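Local coordinates for glycoside hydrolase family 16 protein (Akkermansia muciniphila, PDB 6T2N), which probably acts as an endo-beta-galactosidase that cuts within mucin O-glycan chains, helping this gut bacterium to begin mucin breakdown, at residues Y54-E59 against K139-M144; G50-V55 against F145-V150; M229-D234 against T265-I270. All blocks are in the same frame, centred on the assembly; numbering follows the deposited sequence.

Contact 1 (Y54-E59 against K139-M144). With CA (calcium ion), chain C.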
loop_
_atom_site.group_PDB
_atom_site.type_symbol
_atom_site.label_atom_id
_atom_site.label_comp_id
_atom_site.label_asym_id
_atom_site.label_seq_id
_atom_site.Cartn_x
_atom_site.Cartn_y
_atom_site.Cartn_z
ATOM N N TYR A 54 17.443 4.340 -11.196
ATOM C CA TYR A 54 17.204 3.558 -9.957
ATOM C C TYR A 54 17.706 4.392 -8.786
ATOM O O TYR A 54 18.788 4.973 -8.864
ATOM C CB TYR A 54 17.926 2.200 -9.962
ATOM C CG TYR A 54 17.420 1.150 -8.989
ATOM C CD1 TYR A 54 16.274 0.430 -9.269
ATOM C CD2 TYR A 54 18.076 0.844 -7.805
ATOM C CE1 TYR A 54 15.781 -0.535 -8.404
ATOM C CE2 TYR A 54 17.604 -0.138 -6.935
ATOM C CZ TYR A 54 16.447 -0.845 -7.232
ATOM O OH TYR A 54 15.900 -1.828 -6.425
ATOM N N VAL A 55 16.900 4.455 -7.738
ATOM C CA VAL A 55 17.191 5.238 -6.504
ATOM C C VAL A 55 17.039 4.327 -5.282
ATOM O O VAL A 55 17.748 4.583 -4.299
ATOM C CB VAL A 55 16.275 6.477 -6.382
ATOM C CG1 VAL A 55 16.805 7.435 -5.325
ATOM C CG2 VAL A 55 16.081 7.202 -7.715
ATOM N N TRP A 56 16.128 3.344 -5.323
ATOM C CA TRP A 56 15.806 2.482 -4.158
ATOM C C TRP A 56 14.940 1.310 -4.606
ATOM O O TRP A 56 14.167 1.466 -5.582
ATOM C CB TRP A 56 15.122 3.319 -3.072
ATOM C CG TRP A 56 14.923 2.681 -1.729
ATOM C CD1 TRP A 56 15.688 2.861 -0.612
ATOM C CD2 TRP A 56 13.819 1.853 -1.317
ATOM N NE1 TRP A 56 15.163 2.177 0.451
ATOM C CE2 TRP A 56 14.008 1.566 0.050
ATOM C CE3 TRP A 56 12.688 1.350 -1.965
ATOM C CZ2 TRP A 56 13.105 0.797 0.770
ATOM C CZ3 TRP A 56 11.793 0.594 -1.256
ATOM C CH2 TRP A 56 12.000 0.330 0.097
ATOM N N GLY A 57 15.102 0.171 -3.923
ATOM C CA GLY A 57 14.253 -1.010 -4.140
ATOM C C GLY A 57 14.831 -2.313 -3.592
ATOM O O GLY A 57 15.660 -2.353 -2.631
ATOM N N ASP A 58 14.315 -3.399 -4.133
ATOM C CA ASP A 58 14.434 -4.733 -3.497
ATOM C C ASP A 58 13.930 -5.730 -4.532
ATOM O O ASP A 58 12.797 -5.549 -5.066
ATOM C CB ASP A 58 13.709 -4.824 -2.142
ATOM C CG ASP A 58 14.352 -5.772 -1.131
ATOM O OD1 ASP A 58 14.862 -6.847 -1.567
ATOM O OD2 ASP A 58 14.349 -5.416 0.088
ATOM N N GLU A 59 14.803 -6.673 -4.868
ATOM C CA GLU A 59 14.460 -7.782 -5.773
ATOM C C GLU A 59 14.180 -8.981 -4.880
ATOM O O GLU A 59 13.628 -9.939 -5.395
ATOM C CB GLU A 59 15.561 -7.901 -6.822
ATOM C CG GLU A 59 15.927 -6.533 -7.393
ATOM C CD GLU A 59 14.678 -5.798 -8.002
ATOM O OE1 GLU A 59 14.188 -6.427 -8.986
ATOM O OE2 GLU A 59 14.359 -4.603 -7.642
ATOM N N LYS A 139 9.431 3.857 8.452
ATOM C CA LYS A 139 10.664 4.163 9.219
ATOM C C LYS A 139 11.924 3.902 8.392
ATOM O O LYS A 139 13.005 4.095 8.922
ATOM C CB LYS A 139 10.703 3.330 10.505
ATOM C CG LYS A 139 10.011 4.017 11.673
ATOM C CD LYS A 139 9.983 3.270 12.974
ATOM C CE LYS A 139 9.186 4.068 13.987
ATOM N NZ LYS A 139 9.045 3.359 15.279
ATOM N N THR A 140 11.808 3.508 7.138
ATOM C CA THR A 140 12.992 3.071 6.372
ATOM C C THR A 140 13.193 3.983 5.165
ATOM O O THR A 140 14.329 4.417 4.952
ATOM C CB THR A 140 12.841 1.586 6.054
ATOM O OG1 THR A 140 11.801 1.368 5.097
ATOM C CG2 THR A 140 12.533 0.805 7.313
ATOM N N LYS A 141 12.129 4.278 4.419
ATOM C CA LYS A 141 12.188 5.108 3.187
ATOM C C LYS A 141 10.867 5.840 2.897
ATOM O O LYS A 141 9.790 5.181 2.759
ATOM C CB LYS A 141 12.490 4.220 1.984
ATOM C CG LYS A 141 12.722 4.986 0.694
ATOM C CD LYS A 141 14.136 5.496 0.608
ATOM C CE LYS A 141 14.385 6.231 -0.682
ATOM N NZ LYS A 141 14.091 7.668 -0.491
ATOM N N ASN A 142 10.966 7.161 2.728
ATOM C CA ASN A 142 9.900 8.045 2.177
ATOM C C ASN A 142 10.171 8.298 0.706
ATOM O O ASN A 142 11.317 8.390 0.358
ATOM C CB ASN A 142 9.888 9.400 2.848
ATOM C CG ASN A 142 9.658 9.273 4.324
ATOM O OD1 ASN A 142 9.954 10.207 5.052
ATOM N ND2 ASN A 142 9.145 8.129 4.762
ATOM N N PHE A 143 9.134 8.376 -0.107
ATOM C CA PHE A 143 9.245 8.640 -1.560
ATOM C C PHE A 143 8.642 10.009 -1.816
ATOM O O PHE A 143 7.604 10.279 -1.176
ATOM C CB PHE A 143 8.514 7.554 -2.347
ATOM C CG PHE A 143 8.950 6.163 -1.982
ATOM C CD1 PHE A 143 10.073 5.603 -2.568
ATOM C CD2 PHE A 143 8.257 5.432 -1.032
ATOM C CE1 PHE A 143 10.491 4.327 -2.214
ATOM C CE2 PHE A 143 8.685 4.163 -0.674
ATOM C CZ PHE A 143 9.803 3.621 -1.260
ATOM N N MET A 144 9.273 10.837 -2.659
ATOM C CA MET A 144 8.660 12.137 -3.112
ATOM C C MET A 144 8.981 12.452 -4.566
ATOM O O MET A 144 10.005 12.993 -4.848
ATOM C CB MET A 144 9.089 13.331 -2.270
ATOM C CG MET A 144 8.179 14.493 -2.485
ATOM S SD MET A 144 8.301 15.644 -1.109
ATOM C CE MET A 144 7.986 17.194 -1.958
HETATM CA CA CA C . 12.613 -10.850 -7.287
#
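Trp56 lays one face of its indole against both Lys141 and Phe143, which approach it from the same side. With CG anti to the backbone N (chi1 -170°), the indole is thrown out toward 139-144. Lys141 runs alongside the indole in the opposite direction, Lys141 CB near the fusion of the rings, 3.6 Å from Trp56 CE2, and CD over the pyrrole half, 3.5 Å from the centroid of the Trp56 five-membered ring, a CH-pi contact. Phe143 serves the benzo half by turning its edge to the indole, in an edge-to-face pair with planes 78° apart and CZ 3.6 Å from Trp56 CZ3. A long methylene chain and an upright phenyl ring thus share one broad surface, for which the wide indole is well suited. The last bend of the lysine (chi4 91°) lifts its ammonium group off the face, so any cation-pi attraction is long and at most weak; Lys141 NZ instead donates to Asn142 O at 3.0 Å. The backbones of Val55 and Trp56 both pair with Phe301 of strand 292-302, a classic beta bulge where the chain turns a corner on one sheet of the beta-sandwich, while Phe143 belongs to a short strand of the other. A leucine in place of Trp56 would probably leave the Lys141 methylenes without their aromatic platform and the Phe143 edge without a face to meet. Trp70 also packs edge-to-face with Trp56. Beyond the bulge, Glu59 O binds the calcium ion at 2.3 Å, and the carbonyl oxygens of Gly98 and Asp297 join it there.

Contact 2 (G50-V55 against F145-V150)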
loop_
_atom_site.group_PDB
_atom_site.type_symbol
_atom_site.label_atom_id
_atom_site.label_comp_id
_atom_site.label_asym_id
_atom_site.label_seq_id
_atom_site.Cartn_x
_atom_site.Cartn_y
_atom_site.Cartn_z
ATOM N N GLY A 50 13.796 7.679 -20.945
ATOM C CA GLY A 50 13.248 8.844 -20.235
ATOM C C GLY A 50 14.274 9.442 -19.283
ATOM O O GLY A 50 13.894 10.353 -18.531
ATOM N N GLY A 51 15.524 8.952 -19.284
ATOM C CA GLY A 51 16.561 9.348 -18.303
ATOM C C GLY A 51 16.080 9.208 -16.859
ATOM O O GLY A 51 16.454 10.054 -16.014
ATOM N N TRP A 52 15.241 8.202 -16.579
ATOM C CA TRP A 52 14.992 7.657 -15.223
ATOM C C TRP A 52 16.306 7.115 -14.670
ATOM O O TRP A 52 17.211 6.853 -15.470
ATOM C CB TRP A 52 13.976 6.525 -15.298
ATOM C CG TRP A 52 12.613 6.986 -15.690
ATOM C CD1 TRP A 52 11.985 6.809 -16.887
ATOM C CD2 TRP A 52 11.694 7.699 -14.856
ATOM N NE1 TRP A 52 10.728 7.349 -16.847
ATOM C CE2 TRP A 52 10.521 7.899 -15.614
ATOM C CE3 TRP A 52 11.753 8.163 -13.543
ATOM C CZ2 TRP A 52 9.419 8.580 -15.119
ATOM C CZ3 TRP A 52 10.653 8.820 -13.042
ATOM C CH2 TRP A 52 9.515 9.047 -13.831
ATOM N N VAL A 53 16.409 6.915 -13.359
ATOM C CA VAL A 53 17.576 6.202 -12.768
ATOM C C VAL A 53 17.143 5.646 -11.412
ATOM O O VAL A 53 16.494 6.437 -10.656
ATOM C CB VAL A 53 18.875 7.046 -12.711
ATOM C CG1 VAL A 53 18.681 8.503 -12.346
ATOM C CG2 VAL A 53 19.904 6.429 -11.777
ATOM N N TYR A 54 17.443 4.340 -11.196
ATOM C CA TYR A 54 17.204 3.558 -9.957
ATOM C C TYR A 54 17.706 4.392 -8.786
ATOM O O TYR A 54 18.788 4.973 -8.864
ATOM C CB TYR A 54 17.926 2.200 -9.962
ATOM C CG TYR A 54 17.420 1.150 -8.989
ATOM C CD1 TYR A 54 16.274 0.430 -9.269
ATOM C CD2 TYR A 54 18.076 0.844 -7.805
ATOM C CE1 TYR A 54 15.781 -0.535 -8.404
ATOM C CE2 TYR A 54 17.604 -0.138 -6.935
ATOM C CZ TYR A 54 16.447 -0.845 -7.232
ATOM O OH TYR A 54 15.900 -1.828 -6.425
ATOM N N VAL A 55 16.900 4.455 -7.738
ATOM C CA VAL A 55 17.191 5.238 -6.504
ATOM C C VAL A 55 17.039 4.327 -5.282
ATOM O O VAL A 55 17.748 4.583 -4.299
ATOM C CB VAL A 55 16.275 6.477 -6.382
ATOM C CG1 VAL A 55 16.805 7.435 -5.325
ATOM C CG2 VAL A 55 16.081 7.202 -7.715
ATOM N N PHE A 145 8.059 12.111 -5.425
ATOM C CA PHE A 145 8.169 12.208 -6.894
ATOM C C PHE A 145 9.036 11.017 -7.339
ATOM O O PHE A 145 10.224 10.746 -6.872
ATOM C CB PHE A 145 8.629 13.609 -7.385
ATOM C CG PHE A 145 7.856 14.786 -6.820
ATOM C CD1 PHE A 145 6.481 14.712 -6.647
ATOM C CD2 PHE A 145 8.509 15.929 -6.413
ATOM C CE1 PHE A 145 5.788 15.735 -6.042
ATOM C CE2 PHE A 145 7.809 16.966 -5.828
ATOM C CZ PHE A 145 6.447 16.870 -5.657
ATOM N N GLY A 146 8.459 10.303 -8.283
ATOM C CA GLY A 146 9.259 9.480 -9.186
ATOM C C GLY A 146 8.358 8.413 -9.697
ATOM O O GLY A 146 7.147 8.579 -9.585
ATOM N N ARG A 147 8.950 7.349 -10.192
ATOM C CA ARG A 147 8.209 6.204 -10.734
ATOM C C ARG A 147 8.511 5.039 -9.815
ATOM O O ARG A 147 9.720 4.747 -9.601
ATOM C CB ARG A 147 8.665 5.900 -12.160
ATOM C CG ARG A 147 8.099 4.604 -12.720
ATOM C CD ARG A 147 8.954 4.141 -13.862
ATOM N NE ARG A 147 8.309 3.059 -14.580
ATOM C CZ ARG A 147 7.340 3.220 -15.467
ATOM N NH1 ARG A 147 6.863 4.423 -15.733
ATOM N NH2 ARG A 147 6.822 2.176 -16.073
ATOM N N LEU A 148 7.446 4.421 -9.319
ATOM C CA LEU A 148 7.494 3.312 -8.352
ATOM C C LEU A 148 6.842 2.104 -8.982
ATOM O O LEU A 148 5.623 2.197 -9.273
ATOM C CB LEU A 148 6.735 3.700 -7.098
ATOM C CG LEU A 148 6.787 2.648 -6.000
ATOM C CD1 LEU A 148 8.230 2.229 -5.663
ATOM C CD2 LEU A 148 6.055 3.199 -4.788
ATOM N N GLU A 149 7.654 1.068 -9.197
ATOM C CA GLU A 149 7.285 -0.156 -9.937
ATOM C C GLU A 149 7.166 -1.260 -8.901
ATOM O O GLU A 149 8.143 -1.455 -8.145
ATOM C CB GLU A 149 8.362 -0.544 -10.942
ATOM C CG GLU A 149 8.574 0.453 -12.052
ATOM C CD GLU A 149 9.501 -0.048 -13.143
ATOM O OE1 GLU A 149 9.996 -1.208 -13.010
ATOM O OE2 GLU A 149 9.701 0.707 -14.138
ATOM N N VAL A 150 6.021 -1.932 -8.849
ATOM C CA VAL A 150 5.822 -3.070 -7.919
ATOM C C VAL A 150 5.203 -4.215 -8.710
ATOM O O VAL A 150 4.063 -4.077 -9.216
ATOM C CB VAL A 150 5.002 -2.700 -6.668
ATOM C CG1 VAL A 150 4.783 -3.937 -5.789
ATOM C CG2 VAL A 150 5.683 -1.589 -5.862
#
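This is an aromatic-on-aliphatic packing contact on one sheet of the family 16 beta-jelly-roll sandwich, where the N-terminal approach to strand 54-55 folds over the beginning of strand 146-153. Strand 292-302 lies between the two: Val53 and Val55 bond by their backbones to Gln303 and Phe301, Arg147 to Tyr302, and the indole of Trp52 reaches past Tyr302 to meet Arg147. The benzo end of Trp52 does the touching. Arg147 CB stands over its face, 3.8 Å from the centroid of the six-membered ring and 20° off the normal, so that the beta-methylene makes a CH-pi contact; Trp52 CZ3 is 3.6 Å from this CB. The same ring atom also comes 3.6 Å from Arg147 N, which brings the indole close to the backbone, and CZ3 lies 4.1 Å from Gly146 C. Glycine suits position 146, because at its backbone angles a beta-carbon would collide with the carbonyl oxygen of the residue before. Trp52 also stacks with His307 of helix 305-311, tying that helix to the same aromatic. Arginine suits its own place by being two things at once: apolar near the backbone, where the indole rests, and charged at the far end. Because CG is anti to the backbone N (chi1 171°) and the chain stays extended as far as NE, the guanidinium is carried well above the ring, and any cation-pi attraction is long and at most weak. Two acids hold it instead. NH1 forms a salt bridge with Glu230 on the adjacent strand, while Arg147 NE donates at 2.8 Å to Glu149 OE2, which receives it on its anti lone pair, close to the guanidinium plane.

Contact 3 (M229-D234 against T265-I270)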
loop_
_atom_site.group_PDB
_atom_site.type_symbol
_atom_site.label_atom_id
_atom_site.label_comp_id
_atom_site.label_asym_id
_atom_site.label_seq_id
_atom_site.Cartn_x
_atom_site.Cartn_y
_atom_site.Cartn_z
ATOM N N MET A 229 3.310 3.617 -10.420
ATOM C CA MET A 229 2.897 4.985 -10.094
ATOM C C MET A 229 3.963 5.946 -10.643
ATOM O O MET A 229 5.076 5.941 -10.120
ATOM C CB MET A 229 2.777 5.133 -8.581
ATOM C CG MET A 229 2.551 6.561 -8.203
ATOM S SD MET A 229 2.542 6.925 -6.445
ATOM C CE MET A 229 4.294 6.789 -6.097
ATOM N N GLU A 230 3.647 6.753 -11.661
ATOM C CA GLU A 230 4.441 7.973 -12.029
ATOM C C GLU A 230 3.844 9.173 -11.266
ATOM O O GLU A 230 2.596 9.230 -11.170
ATOM C CB GLU A 230 4.466 8.179 -13.553
ATOM C CG GLU A 230 5.427 7.271 -14.310
ATOM C CD GLU A 230 5.567 7.484 -15.816
ATOM O OE1 GLU A 230 4.664 8.107 -16.426
ATOM O OE2 GLU A 230 6.594 7.046 -16.387
ATOM N N TRP A 231 4.687 10.086 -10.754
ATOM C CA TRP A 231 4.318 11.164 -9.789
ATOM C C TRP A 231 5.272 12.356 -9.946
ATOM O O TRP A 231 6.447 12.222 -9.588
ATOM C CB TRP A 231 4.341 10.562 -8.370
ATOM C CG TRP A 231 4.132 11.480 -7.201
ATOM C CD1 TRP A 231 3.455 12.656 -7.202
ATOM C CD2 TRP A 231 4.540 11.272 -5.839
ATOM N NE1 TRP A 231 3.430 13.200 -5.950
ATOM C CE2 TRP A 231 4.100 12.376 -5.092
ATOM C CE3 TRP A 231 5.252 10.280 -5.163
ATOM C CZ2 TRP A 231 4.333 12.507 -3.723
ATOM C CZ3 TRP A 231 5.483 10.402 -3.804
ATOM C CH2 TRP A 231 5.019 11.502 -3.090
ATOM N N ASP A 232 4.794 13.432 -10.572
ATOM C CA ASP A 232 5.306 14.825 -10.497
ATOM C C ASP A 232 4.591 15.642 -9.421
ATOM O O ASP A 232 3.609 15.175 -8.837
ATOM C CB ASP A 232 4.793 15.616 -11.674
ATOM C CG ASP A 232 5.303 15.201 -13.094
ATOM O OD1 ASP A 232 6.536 15.361 -13.382
ATOM O OD2 ASP A 232 4.403 14.921 -13.930
ATOM N N LYS A 233 4.964 16.905 -9.317
ATOM C CA LYS A 233 4.170 17.954 -8.638
ATOM C C LYS A 233 2.949 18.496 -9.479
ATOM O O LYS A 233 2.235 19.353 -8.834
ATOM C CB LYS A 233 4.968 19.236 -8.576
ATOM C CG LYS A 233 4.981 19.920 -9.941
ATOM C CD LYS A 233 5.951 21.089 -10.070
ATOM C CE LYS A 233 6.373 21.292 -11.497
ATOM N NZ LYS A 233 6.540 22.726 -11.723
ATOM N N ASP A 234 2.750 17.895 -10.679
ATOM C CA ASP A 234 1.582 18.261 -11.513
ATOM C C ASP A 234 0.552 17.123 -11.630
ATOM O O ASP A 234 -0.666 17.485 -11.744
ATOM C CB ASP A 234 2.031 18.714 -12.891
ATOM C CG ASP A 234 2.456 20.174 -12.938
ATOM O OD1 ASP A 234 1.663 21.068 -12.525
ATOM O OD2 ASP A 234 3.579 20.417 -13.378
ATOM N N THR A 265 3.965 16.034 -0.563
ATOM C CA THR A 265 4.713 15.684 0.659
ATOM C C THR A 265 5.202 14.274 0.424
ATOM O O THR A 265 4.742 13.630 -0.518
ATOM C CB THR A 265 3.853 15.891 1.913
ATOM O OG1 THR A 265 2.741 14.987 2.008
ATOM C CG2 THR A 265 3.347 17.318 1.935
ATOM N N PRO A 266 6.172 13.782 1.224
ATOM C CA PRO A 266 6.613 12.392 1.102
ATOM C C PRO A 266 5.559 11.396 1.610
ATOM O O PRO A 266 4.737 11.673 2.533
ATOM C CB PRO A 266 7.912 12.370 1.904
ATOM C CG PRO A 266 7.737 13.462 2.925
ATOM C CD PRO A 266 6.922 14.536 2.242
ATOM N N PHE A 267 5.589 10.242 0.962
ATOM C CA PHE A 267 4.639 9.116 1.173
ATOM C C PHE A 267 5.408 7.834 1.537
ATOM O O PHE A 267 6.444 7.559 0.881
ATOM C CB PHE A 267 3.801 8.984 -0.102
ATOM C CG PHE A 267 2.502 9.732 -0.082
ATOM C CD1 PHE A 267 2.477 11.086 -0.264
ATOM C CD2 PHE A 267 1.314 9.074 0.132
ATOM C CE1 PHE A 267 1.276 11.781 -0.250
ATOM C CE2 PHE A 267 0.112 9.753 0.145
ATOM C CZ PHE A 267 0.096 11.116 -0.043
ATOM N N TYR A 268 4.951 7.054 2.523
ATOM C CA TYR A 268 5.619 5.745 2.832
ATOM C C TYR A 268 4.769 4.594 2.314
ATOM O O TYR A 268 3.578 4.776 2.035
ATOM C CB TYR A 268 6.023 5.573 4.293
ATOM C CG TYR A 268 4.856 5.596 5.220
ATOM C CD1 TYR A 268 4.135 4.443 5.429
ATOM C CD2 TYR A 268 4.442 6.773 5.839
ATOM C CE1 TYR A 268 3.042 4.436 6.279
ATOM C CE2 TYR A 268 3.325 6.798 6.668
ATOM C CZ TYR A 268 2.625 5.617 6.886
ATOM O OH TYR A 268 1.522 5.539 7.691
ATOM N N LEU A 269 5.447 3.478 2.060
ATOM C CA LEU A 269 4.892 2.337 1.290
ATOM C C LEU A 269 4.503 1.193 2.224
ATOM O O LEU A 269 5.225 0.923 3.212
ATOM C CB LEU A 269 5.892 1.837 0.257
ATOM C CG LEU A 269 5.432 0.589 -0.501
ATOM C CD1 LEU A 269 4.131 0.820 -1.255
ATOM C CD2 LEU A 269 6.516 0.081 -1.464
ATOM N N ILE A 270 3.376 0.565 1.897
ATOM C CA ILE A 270 2.835 -0.626 2.599
ATOM C C ILE A 270 2.507 -1.710 1.592
ATOM O O ILE A 270 1.774 -1.384 0.613
ATOM C CB ILE A 270 1.566 -0.289 3.357
ATOM C CG1 ILE A 270 1.829 0.767 4.414
ATOM C CG2 ILE A 270 1.035 -1.560 3.948
ATOM C CD1 ILE A 270 0.639 0.962 5.327
#
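The hydrophobic interior between the two sheets of the beta-sandwich is where Trp231, at the end of strand 225-231, meets Phe267, at the start of strand 267-275. The strands belong to different sheets, and Trp231 has CG anti to its main-chain nitrogen (chi1 174°), a setting that sends the indole toward the facing sheet. Its far corner makes the contact: CH2 packs 3.8 Å from Phe267 CD1, the ring planes standing nearly perpendicular at 88°. The same corner approaches a carbonyl, with Trp231 CH2 3.3 Å from Thr265 O, which lies in the indole plane at the ring's edge. Tryptophan fits here because it combines a large apolar surface with one polar group that must be satisfied: NE1 gives its hydrogen to Phe263 O. The beta-carbon of Thr265 points away from 229-234, and its OG1 bonds to Asn170 and Pro262. Phe145 adds an edge-to-face partner to Trp231, while Leu166 packs against Phe267. Large aromatic and aliphatic side chains meeting in this way between facing sheets are typical of the jelly-roll sandwich core of family 16 glycoside hydrolases.

In the fold
The three contacts lie about 10 to 11 Å apart, centre to centre. Contacts 1 and 2 start from the same N-terminal stretch, sharing Tyr54 and Val55, and end on strands 142-143 and 146-153, which follow each other in the chain; contact 3 opens later. Contacts 1 and 3 each join the two sheets, and they meet where Phe143 O probably accepts a hydrogen bond from Phe267 N (2.9 Å) between neighbouring strands. Contact 2 adjoins contact 3 through neighbouring strands 146-153 and 225-231. The N-terminal segment is thereby packed against the sandwich, and contact 1 also leads to the calcium site.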